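Local coordinates for putative alpha-N-acetylgalactosaminidase (Bacillus halodurans C-125, PDB 3CC1), which probably hydrolyses terminal alpha-linked N-acetylgalactosamine residues from glycoconjugates, as a retaining alpha-galactosidase-like glycoside hydrolase with a TIM-barrel catalytic domain, at residues H113-E125 against A140-G154. Sequence-based numbering, arbitrary orientation. Where two conformers were deposited one is given.
Sequences HIMRGIPRQAVYE and AHTNSICPWNTDMYG
Ile118 pairs with Tyr153 in a short antiparallel bridge, Ile118 N to Tyr153 O 2.8 Å and Tyr153 N to Ile118 O 2.9 Å, and Arg120 N carries the join into helix 120-125 by bonding to Asp151 O. Arg120 then illustrates how one long side chain can serve apolar and polar partners at once. With CG turned anti to the carbonyl carbon (chi1 -65°), its extended chain crosses the Tyr153 ring, Arg120 CG lying 3.6 Å from the ring centroid in a CH-pi contact, and the guanidinium runs nearly parallel to the ring. Arg120 NE gives a straight bond of 3.2 Å to Met152 O, which lies in the guanidinium plane although NE stands above the carbonyl plane. NH2 reaches a water that also binds Cys146 N. Were the arginine cut back to an alanine, one face of Tyr153 would probably lose its aliphatic cover, and Met152 O and this water their arginine donors. Val123 CG2 meets the edge of the same ring and presses on Ala140 CB at a tight 3.4 Å. The selenomethionine Met152 lies alongside Pro119, its CG a tight 3.5 Å from Met115 CB. Met115, also selenomethionine, brings SE obliquely to Trp148, whose ring makes a cation-pi contact with Arg190 of the second subunit. Arg116 grips Ser144 OG with NH1 and NH2; Glu198 and Asp185 form salt bridges to the same guanidinium. At Gly117 a CB would jam against the preceding carbonyl O and clash with Tyr153 O. The junction between the end of barrel strand 109-115 and the small antiparallel sheet thus combines backbone pairing with one arginine's dual packing: its methylenes lie on an aromatic ring, while one main-chain carbonyl, Met152 O, and a bound water receive its polar end.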
ATOM      1  N   HIS A 113      27.093 -21.228   8.397  1.00 23.83           N
ATOM      2  CA  HIS A 113      25.636 -21.201   8.631  1.00 23.10           C
ATOM      3  C   HIS A 113      25.177 -22.567   8.992  1.00 23.06           C
ATOM      4  O   HIS A 113      25.601 -23.549   8.412  1.00 23.34           O
ATOM      5  CB  HIS A 113      24.832 -20.765   7.391  1.00 23.29           C
ATOM      6  CG  HIS A 113      24.900 -19.305   7.075  1.00 24.19           C
ATOM      7  ND1 HIS A 113      23.829 -18.617   6.522  1.00 27.60           N
ATOM      8  CD2 HIS A 113      25.924 -18.418   7.157  1.00 25.05           C
ATOM      9  CE1 HIS A 113      24.184 -17.349   6.352  1.00 28.42           C
ATOM     10  NE2 HIS A 113      25.452 -17.205   6.717  1.00 26.52           N
ATOM     11  N   ILE A 114      24.305 -22.631   9.984  1.00 23.27           N
ATOM     12  CA  ILE A 114      23.649 -23.851  10.345  1.00 22.63           C
ATOM     13  C   ILE A 114      22.130 -23.647  10.227  1.00 23.58           C
ATOM     14  O   ILE A 114      21.645 -22.520  10.265  1.00 23.09           O
ATOM     15  CB  ILE A 114      24.070 -24.295  11.764  1.00 23.24           C
ATOM     16  CG1 ILE A 114      23.477 -23.371  12.825  1.00 21.48           C
ATOM     17  CG2 ILE A 114      25.618 -24.357  11.862  1.00 20.82           C
ATOM     18  CD1 ILE A 114      23.774 -23.782  14.260  1.00 24.77           C
HETATM   19  N   MSE A 115      21.396 -24.762  10.094  1.00 23.87           N
HETATM   20  CA  MSE A 115      19.954 -24.803  10.174  1.00 23.41           C
HETATM   21  C   MSE A 115      19.531 -25.093  11.610  1.00 23.43           C
HETATM   22  O   MSE A 115      20.159 -25.883  12.341  1.00 24.37           O
HETATM   23  CB  MSE A 115      19.410 -25.920   9.284  1.00 23.41           C
HETATM   24  CG  MSE A 115      19.771 -25.756   7.827  1.00 26.17           C
HETATM   25 SE   MSE A 115      18.767 -24.341   6.949  0.75 22.87          SE
HETATM   26  CE  MSE A 115      16.947 -24.964   7.321  1.00 24.53           C
ATOM     27  N   ARG A 116      18.514 -24.381  12.037  1.00 22.01           N
ATOM     28  CA  ARG A 116      17.887 -24.640  13.309  1.00 22.85           C
ATOM     29  C   ARG A 116      17.496 -26.101  13.416  1.00 22.63           C
ATOM     30  O   ARG A 116      16.959 -26.676  12.466  1.00 23.01           O
ATOM     31  CB  ARG A 116      16.612 -23.816  13.405  1.00 23.02           C
ATOM     32  CG  ARG A 116      15.793 -24.043  14.659  1.00 23.10           C
ATOM     33  CD  ARG A 116      14.422 -23.356  14.562  1.00 23.43           C
ATOM     34  NE  ARG A 116      13.583 -23.898  13.503  1.00 22.80           N
ATOM     35  CZ  ARG A 116      12.648 -24.835  13.682  1.00 25.74           C
ATOM     36  NH1 ARG A 116      12.446 -25.362  14.867  1.00 25.21           N
ATOM     37  NH2 ARG A 116      11.935 -25.269  12.670  1.00 26.84           N
ATOM     38  N   GLY A 117      17.704 -26.653  14.610  1.00 22.17           N
ATOM     39  CA  GLY A 117      17.184 -27.978  14.972  1.00 22.57           C
ATOM     40  C   GLY A 117      18.203 -29.099  15.013  1.00 21.78           C
ATOM     41  O   GLY A 117      19.404 -28.910  15.272  1.00 23.05           O
ATOM     42  N   ILE A 118      17.695 -30.286  14.743  1.00 21.56           N
ATOM     43  CA  ILE A 118      18.459 -31.500  14.828  1.00 20.81           C
ATOM     44  C   ILE A 118      18.150 -32.316  13.562  1.00 21.52           C
ATOM     45  O   ILE A 118      17.038 -32.313  13.091  1.00 21.29           O
ATOM     46  CB  ILE A 118      18.043 -32.309  16.100  1.00 21.80           C
ATOM     47  CG1 ILE A 118      18.925 -33.544  16.283  1.00 22.21           C
ATOM     48  CG2 ILE A 118      16.544 -32.703  16.054  1.00 18.82           C
ATOM     49  CD1 ILE A 118      18.773 -34.227  17.656  1.00 20.28           C
ATOM     50  N   PRO A 119      19.142 -32.999  12.993  1.00 22.78           N
ATOM     51  CA  PRO A 119      18.842 -33.574  11.698  1.00 21.49           C
ATOM     52  C   PRO A 119      17.770 -34.640  11.764  1.00 21.83           C
ATOM     53  O   PRO A 119      17.701 -35.393  12.700  1.00 19.73           O
ATOM     54  CB  PRO A 119      20.186 -34.203  11.291  1.00 22.20           C
ATOM     55  CG  PRO A 119      21.208 -33.362  11.992  1.00 22.79           C
ATOM     56  CD  PRO A 119      20.590 -33.087  13.323  1.00 22.93           C
ATOM     57  N   ARG A 120      16.949 -34.710  10.737  1.00 22.05           N
ATOM     58  CA  ARG A 120      15.953 -35.747  10.703  1.00 22.36           C
ATOM     59  C   ARG A 120      16.627 -37.125  10.729  1.00 22.76           C
ATOM     60  O   ARG A 120      16.082 -38.100  11.206  1.00 23.48           O
ATOM     61  CB  ARG A 120      15.123 -35.595   9.424  1.00 21.76           C
ATOM     62  CG  ARG A 120      14.311 -34.313   9.378  1.00 22.26           C
ATOM     63  CD  ARG A 120      13.246 -34.461   8.304  1.00 22.77           C
ATOM     64  NE  ARG A 120      12.587 -33.199   8.075  1.00 23.98           N
ATOM     65  CZ  ARG A 120      11.580 -33.044   7.223  1.00 26.07           C
ATOM     66  NH1 ARG A 120      11.094 -34.089   6.587  1.00 28.54           N
ATOM     67  NH2 ARG A 120      11.072 -31.857   7.006  1.00 27.28           N
ATOM     68  N   GLN A 121      17.808 -37.170  10.138  1.00 22.52           N
ATOM     69  CA  GLN A 121      18.636 -38.363  10.058  1.00 22.94           C
ATOM     70  C   GLN A 121      19.053 -38.860  11.462  1.00 22.83           C
ATOM     71  O   GLN A 121      19.114 -40.072  11.702  1.00 22.43           O
ATOM     72  CB  GLN A 121      19.852 -38.057   9.214  1.00 23.10           C
ATOM     73  CG  GLN A 121      20.724 -39.270   8.941  1.00 25.09           C
ATOM     74  CD  GLN A 121      21.838 -38.928   7.932  1.00 25.28           C
ATOM     75  OE1 GLN A 121      21.564 -38.504   6.826  1.00 24.82           O
ATOM     76  NE2 GLN A 121      23.080 -39.124   8.329  1.00 23.61           N
ATOM     77  N   ALA A 122      19.302 -37.915  12.375  1.00 21.77           N
ATOM     78  CA  ALA A 122      19.561 -38.232  13.775  1.00 21.58           C
ATOM     79  C   ALA A 122      18.313 -38.811  14.424  1.00 20.66           C
ATOM     80  O   ALA A 122      18.380 -39.729  15.223  1.00 20.97           O
ATOM     81  CB  ALA A 122      20.060 -36.988  14.534  1.00 20.04           C
ATOM     82  N   VAL A 123      17.163 -38.293  14.062  1.00 21.93           N
ATOM     83  CA  VAL A 123      15.911 -38.761  14.671  1.00 23.42           C
ATOM     84  C   VAL A 123      15.667 -40.192  14.190  1.00 24.14           C
ATOM     85  O   VAL A 123      15.377 -41.087  14.972  1.00 23.46           O
ATOM     86  CB  VAL A 123      14.740 -37.785  14.400  1.00 23.40           C
ATOM     87  CG1 VAL A 123      13.433 -38.400  14.851  1.00 24.01           C
ATOM     88  CG2 VAL A 123      14.994 -36.417  15.097  1.00 23.44           C
ATOM     89  N   TYR A 124      15.855 -40.412  12.884  0.50 24.43           N
ATOM     90  CA  TYR A 124      15.739 -41.756  12.289  0.50 24.70           C
ATOM     91  C   TYR A 124      16.636 -42.748  13.001  0.50 25.12           C
ATOM     92  O   TYR A 124      16.207 -43.826  13.367  0.50 24.59           O
ATOM     93  CB  TYR A 124      16.138 -41.722  10.812  0.50 24.88           C
ATOM     94  CG  TYR A 124      16.356 -43.078  10.150  0.50 25.75           C
ATOM     95  CD1 TYR A 124      15.318 -43.984   9.982  0.50 26.05           C
ATOM     96  CD2 TYR A 124      17.603 -43.420   9.639  0.50 25.92           C
ATOM     97  CE1 TYR A 124      15.537 -45.206   9.350  0.50 27.25           C
ATOM     98  CE2 TYR A 124      17.827 -44.623   9.026  0.50 25.15           C
ATOM     99  CZ  TYR A 124      16.798 -45.507   8.875  0.50 27.36           C
ATOM    100  OH  TYR A 124      17.062 -46.706   8.247  0.50 29.37           O
ATOM    101  N   GLU A 125      17.881 -42.352  13.209  1.00 25.33           N
ATOM    102  CA  GLU A 125      18.897 -43.261  13.728  1.00 25.38           C
ATOM    103  C   GLU A 125      18.789 -43.329  15.241  1.00 25.22           C
ATOM    104  O   GLU A 125      19.416 -44.146  15.878  1.00 27.09           O
ATOM    105  CB  GLU A 125      20.303 -42.791  13.347  1.00 24.89           C
ATOM    106  CG  GLU A 125      20.659 -42.950  11.845  1.00 28.16           C
ATOM    107  CD  GLU A 125      22.107 -42.518  11.493  1.00 32.13           C
ATOM    108  OE1 GLU A 125      22.942 -42.445  12.418  1.00 34.85           O
ATOM    109  OE2 GLU A 125      22.423 -42.221  10.302  1.00 35.08           O
ATOM    110  N   ALA A 140      13.431 -34.308  19.828  1.00 24.85           N
ATOM    111  CA  ALA A 140      12.971 -33.696  18.584  1.00 26.08           C
ATOM    112  C   ALA A 140      11.502 -33.333  18.672  1.00 27.11           C
ATOM    113  O   ALA A 140      10.701 -33.930  19.395  1.00 29.20           O
ATOM    114  CB  ALA A 140      13.223 -34.605  17.345  1.00 24.63           C
ATOM    115  N   HIS A 141      11.173 -32.289  17.958  1.00 28.09           N
ATOM    116  CA  HIS A 141       9.813 -31.841  17.820  1.00 28.70           C
ATOM    117  C   HIS A 141       9.469 -32.040  16.349  1.00 27.78           C
ATOM    118  O   HIS A 141       9.707 -31.169  15.546  1.00 26.09           O
ATOM    119  CB  HIS A 141       9.773 -30.371  18.185  1.00 29.85           C
ATOM    120  CG  HIS A 141       8.408 -29.878  18.513  1.00 36.70           C
ATOM    121  ND1 HIS A 141       8.119 -28.536  18.654  1.00 42.68           N
ATOM    122  CD2 HIS A 141       7.242 -30.548  18.705  1.00 41.34           C
ATOM    123  CE1 HIS A 141       6.827 -28.400  18.916  1.00 45.66           C
ATOM    124  NE2 HIS A 141       6.271 -29.605  18.950  1.00 45.41           N
ATOM    125  N   THR A 142       8.962 -33.224  16.000  1.00 27.77           N
ATOM    126  CA  THR A 142       8.861 -33.608  14.597  1.00 27.93           C
ATOM    127  C   THR A 142       7.758 -32.856  13.833  1.00 27.97           C
ATOM    128  O   THR A 142       7.707 -32.888  12.612  1.00 28.41           O
ATOM    129  CB  THR A 142       8.715 -35.135  14.435  1.00 27.85           C
ATOM    130  OG1 THR A 142       7.568 -35.551  15.146  1.00 29.16           O
ATOM    131  CG2 THR A 142       9.944 -35.858  14.970  1.00 26.60           C
ATOM    132  N   ASN A 143       6.909 -32.145  14.562  0.50 28.12           N
ATOM    133  CA  ASN A 143       5.889 -31.310  13.930  0.50 28.32           C
ATOM    134  C   ASN A 143       6.428 -29.913  13.636  0.50 27.81           C
ATOM    135  O   ASN A 143       5.718 -29.072  13.101  0.50 27.67           O
ATOM    136  CB  ASN A 143       4.617 -31.219  14.789  0.50 29.17           C
ATOM    137  CG  ASN A 143       4.799 -30.388  16.048  0.50 29.82           C
ATOM    138  OD1 ASN A 143       5.915 -29.995  16.414  0.50 34.02           O
ATOM    139  ND2 ASN A 143       3.692 -30.132  16.736  0.50 33.20           N
ATOM    140  N   SER A 144       7.683 -29.680  14.016  1.00 27.11           N
ATOM    141  CA  SER A 144       8.384 -28.422  13.714  1.00 26.24           C
ATOM    142  C   SER A 144       9.336 -28.678  12.544  1.00 26.15           C
ATOM    143  O   SER A 144      10.375 -29.310  12.688  1.00 26.20           O
ATOM    144  CB  SER A 144       9.168 -27.932  14.920  1.00 26.51           C
ATOM    145  OG  SER A 144       9.843 -26.729  14.626  1.00 25.95           O
ATOM    146  N   ILE A 145       8.945 -28.258  11.359  1.00 25.81           N
ATOM    147  CA  ILE A 145       9.786 -28.466  10.203  1.00 26.55           C
ATOM    148  C   ILE A 145      10.059 -27.131   9.525  1.00 26.08           C
ATOM    149  O   ILE A 145       9.446 -26.137   9.847  1.00 26.32           O
ATOM    150  CB  ILE A 145       9.141 -29.424   9.206  1.00 27.45           C
ATOM    151  CG1 ILE A 145       7.866 -28.841   8.723  1.00 29.21           C
ATOM    152  CG2 ILE A 145       8.830 -30.801   9.829  1.00 27.31           C
ATOM    153  CD1 ILE A 145       7.697 -29.065   7.338  1.00 35.24           C
ATOM    154  N   CYS A 146      10.971 -27.137   8.576  1.00 24.51           N
ATOM    155  CA  CYS A 146      11.300 -25.956   7.825  1.00 24.50           C
ATOM    156  C   CYS A 146      10.674 -26.149   6.464  1.00 24.83           C
ATOM    157  O   CYS A 146      10.884 -27.188   5.850  1.00 24.07           O
ATOM    158  CB  CYS A 146      12.804 -25.797   7.677  1.00 24.08           C
ATOM    159  SG  CYS A 146      13.246 -24.467   6.527  1.00 24.61           S
ATOM    160  N   PRO A 147       9.845 -25.180   6.007  1.00 25.18           N
ATOM    161  CA  PRO A 147       9.139 -25.450   4.769  1.00 24.52           C
ATOM    162  C   PRO A 147       9.996 -25.388   3.527  1.00 23.98           C
ATOM    163  O   PRO A 147       9.550 -25.846   2.518  1.00 23.69           O
ATOM    164  CB  PRO A 147       8.073 -24.346   4.719  1.00 25.74           C
ATOM    165  CG  PRO A 147       8.518 -23.333   5.604  1.00 24.82           C
ATOM    166  CD  PRO A 147       9.310 -23.983   6.668  1.00 25.18           C
ATOM    167  N   TRP A 148      11.225 -24.901   3.613  1.00 22.73           N
ATOM    168  CA  TRP A 148      12.043 -24.729   2.411  1.00 23.39           C
ATOM    169  C   TRP A 148      13.262 -25.661   2.361  1.00 23.26           C
ATOM    170  O   TRP A 148      14.077 -25.612   1.432  1.00 22.74           O
ATOM    171  CB  TRP A 148      12.457 -23.262   2.248  1.00 23.01           C
ATOM    172  CG  TRP A 148      12.929 -22.543   3.452  1.00 23.87           C
ATOM    173  CD1 TRP A 148      12.178 -21.766   4.281  1.00 25.68           C
ATOM    174  CD2 TRP A 148      14.274 -22.454   3.935  1.00 23.42           C
ATOM    175  NE1 TRP A 148      12.951 -21.232   5.261  1.00 22.79           N
ATOM    176  CE2 TRP A 148      14.247 -21.632   5.084  1.00 24.22           C
ATOM    177  CE3 TRP A 148      15.486 -23.014   3.534  1.00 22.47           C
ATOM    178  CZ2 TRP A 148      15.393 -21.337   5.830  1.00 24.46           C
ATOM    179  CZ3 TRP A 148      16.643 -22.704   4.274  1.00 26.30           C
ATOM    180  CH2 TRP A 148      16.580 -21.871   5.401  1.00 25.79           C
ATOM    181  N   ASN A 149      13.334 -26.541   3.358  0.50 22.87           N
ATOM    182  CA  ASN A 149      14.460 -27.455   3.513  0.50 22.90           C
ATOM    183  C   ASN A 149      14.197 -28.622   4.456  0.50 22.84           C
ATOM    184  O   ASN A 149      13.888 -28.434   5.632  0.50 21.95           O
ATOM    185  CB  ASN A 149      15.662 -26.652   4.003  0.50 22.88           C
ATOM    186  CG  ASN A 149      16.809 -27.526   4.425  0.50 23.91           C
ATOM    187  OD1 ASN A 149      16.800 -28.097   5.527  0.50 20.17           O
ATOM    188  ND2 ASN A 149      17.822 -27.624   3.556  0.50 23.94           N
ATOM    189  N   THR A 150      14.377 -29.837   3.933  1.00 23.17           N
ATOM    190  CA  THR A 150      14.036 -31.070   4.657  1.00 22.64           C
ATOM    191  C   THR A 150      15.116 -31.598   5.656  1.00 23.18           C
ATOM    192  O   THR A 150      14.963 -32.685   6.195  1.00 22.98           O
ATOM    193  CB  THR A 150      13.732 -32.246   3.670  1.00 22.89           C
ATOM    194  OG1 THR A 150      14.844 -32.402   2.776  1.00 24.71           O
ATOM    195  CG2 THR A 150      12.497 -31.981   2.838  1.00 21.80           C
ATOM    196  N   ASP A 151      16.174 -30.837   5.913  1.00 22.30           N
ATOM    197  CA  ASP A 151      17.333 -31.401   6.623  1.00 23.01           C
ATOM    198  C   ASP A 151      17.028 -31.715   8.103  1.00 22.33           C
ATOM    199  O   ASP A 151      17.527 -32.684   8.663  1.00 23.53           O
ATOM    200  CB  ASP A 151      18.547 -30.427   6.572  1.00 22.67           C
ATOM    201  CG  ASP A 151      19.193 -30.316   5.194  1.00 24.75           C
ATOM    202  OD1 ASP A 151      18.989 -31.227   4.334  1.00 26.83           O
ATOM    203  OD2 ASP A 151      19.947 -29.308   5.006  1.00 26.98           O
HETATM  204  N   MSE A 152      16.247 -30.871   8.742  1.00 21.82           N
HETATM  205  CA  MSE A 152      16.114 -30.886  10.207  1.00 21.59           C
HETATM  206  C   MSE A 152      14.667 -31.050  10.705  1.00 21.35           C
HETATM  207  O   MSE A 152      13.689 -30.826   9.982  1.00 22.05           O
HETATM  208  CB  MSE A 152      16.654 -29.589  10.826  1.00 21.84           C
HETATM  209  CG  MSE A 152      17.887 -28.937  10.170  1.00 20.56           C
HETATM  210 SE   MSE A 152      19.461 -30.042  10.304  0.75 17.54          SE
HETATM  211  CE  MSE A 152      20.198 -29.409  12.004  1.00 21.29           C
ATOM    212  N   TYR A 153      14.564 -31.424  11.970  1.00 21.81           N
ATOM    213  CA  TYR A 153      13.377 -31.189  12.788  1.00 22.63           C
ATOM    214  C   TYR A 153      13.793 -30.172  13.853  1.00 23.44           C
ATOM    215  O   TYR A 153      14.972 -30.052  14.193  1.00 23.05           O
ATOM    216  CB  TYR A 153      12.909 -32.455  13.508  1.00 22.70           C
ATOM    217  CG  TYR A 153      12.294 -33.507  12.604  1.00 25.13           C
ATOM    218  CD1 TYR A 153      11.175 -33.224  11.844  1.00 24.07           C
ATOM    219  CD2 TYR A 153      12.818 -34.794  12.549  1.00 25.26           C
ATOM    220  CE1 TYR A 153      10.596 -34.207  11.050  1.00 27.85           C
ATOM    221  CE2 TYR A 153      12.254 -35.773  11.760  1.00 26.26           C
ATOM    222  CZ  TYR A 153      11.148 -35.478  11.019  1.00 28.16           C
ATOM    223  OH  TYR A 153      10.601 -36.444  10.207  1.00 29.14           O
ATOM    224  N   GLY A 154      12.815 -29.424  14.342  1.00 23.43           N
ATOM    225  CA  GLY A 154      12.985 -28.646  15.535  1.00 23.47           C
ATOM    226  C   GLY A 154      13.381 -29.464  16.743  1.00 23.88           C
ATOM    227  O   GLY A 154      13.037 -30.631  16.883  1.00 24.27           O
TER
HETATM  228  O   HOH W   1      12.528 -29.413   7.834  1.00 18.35           O
HETATM  229  O   HOH W   2      18.558 -35.200   8.039  1.00 20.62           O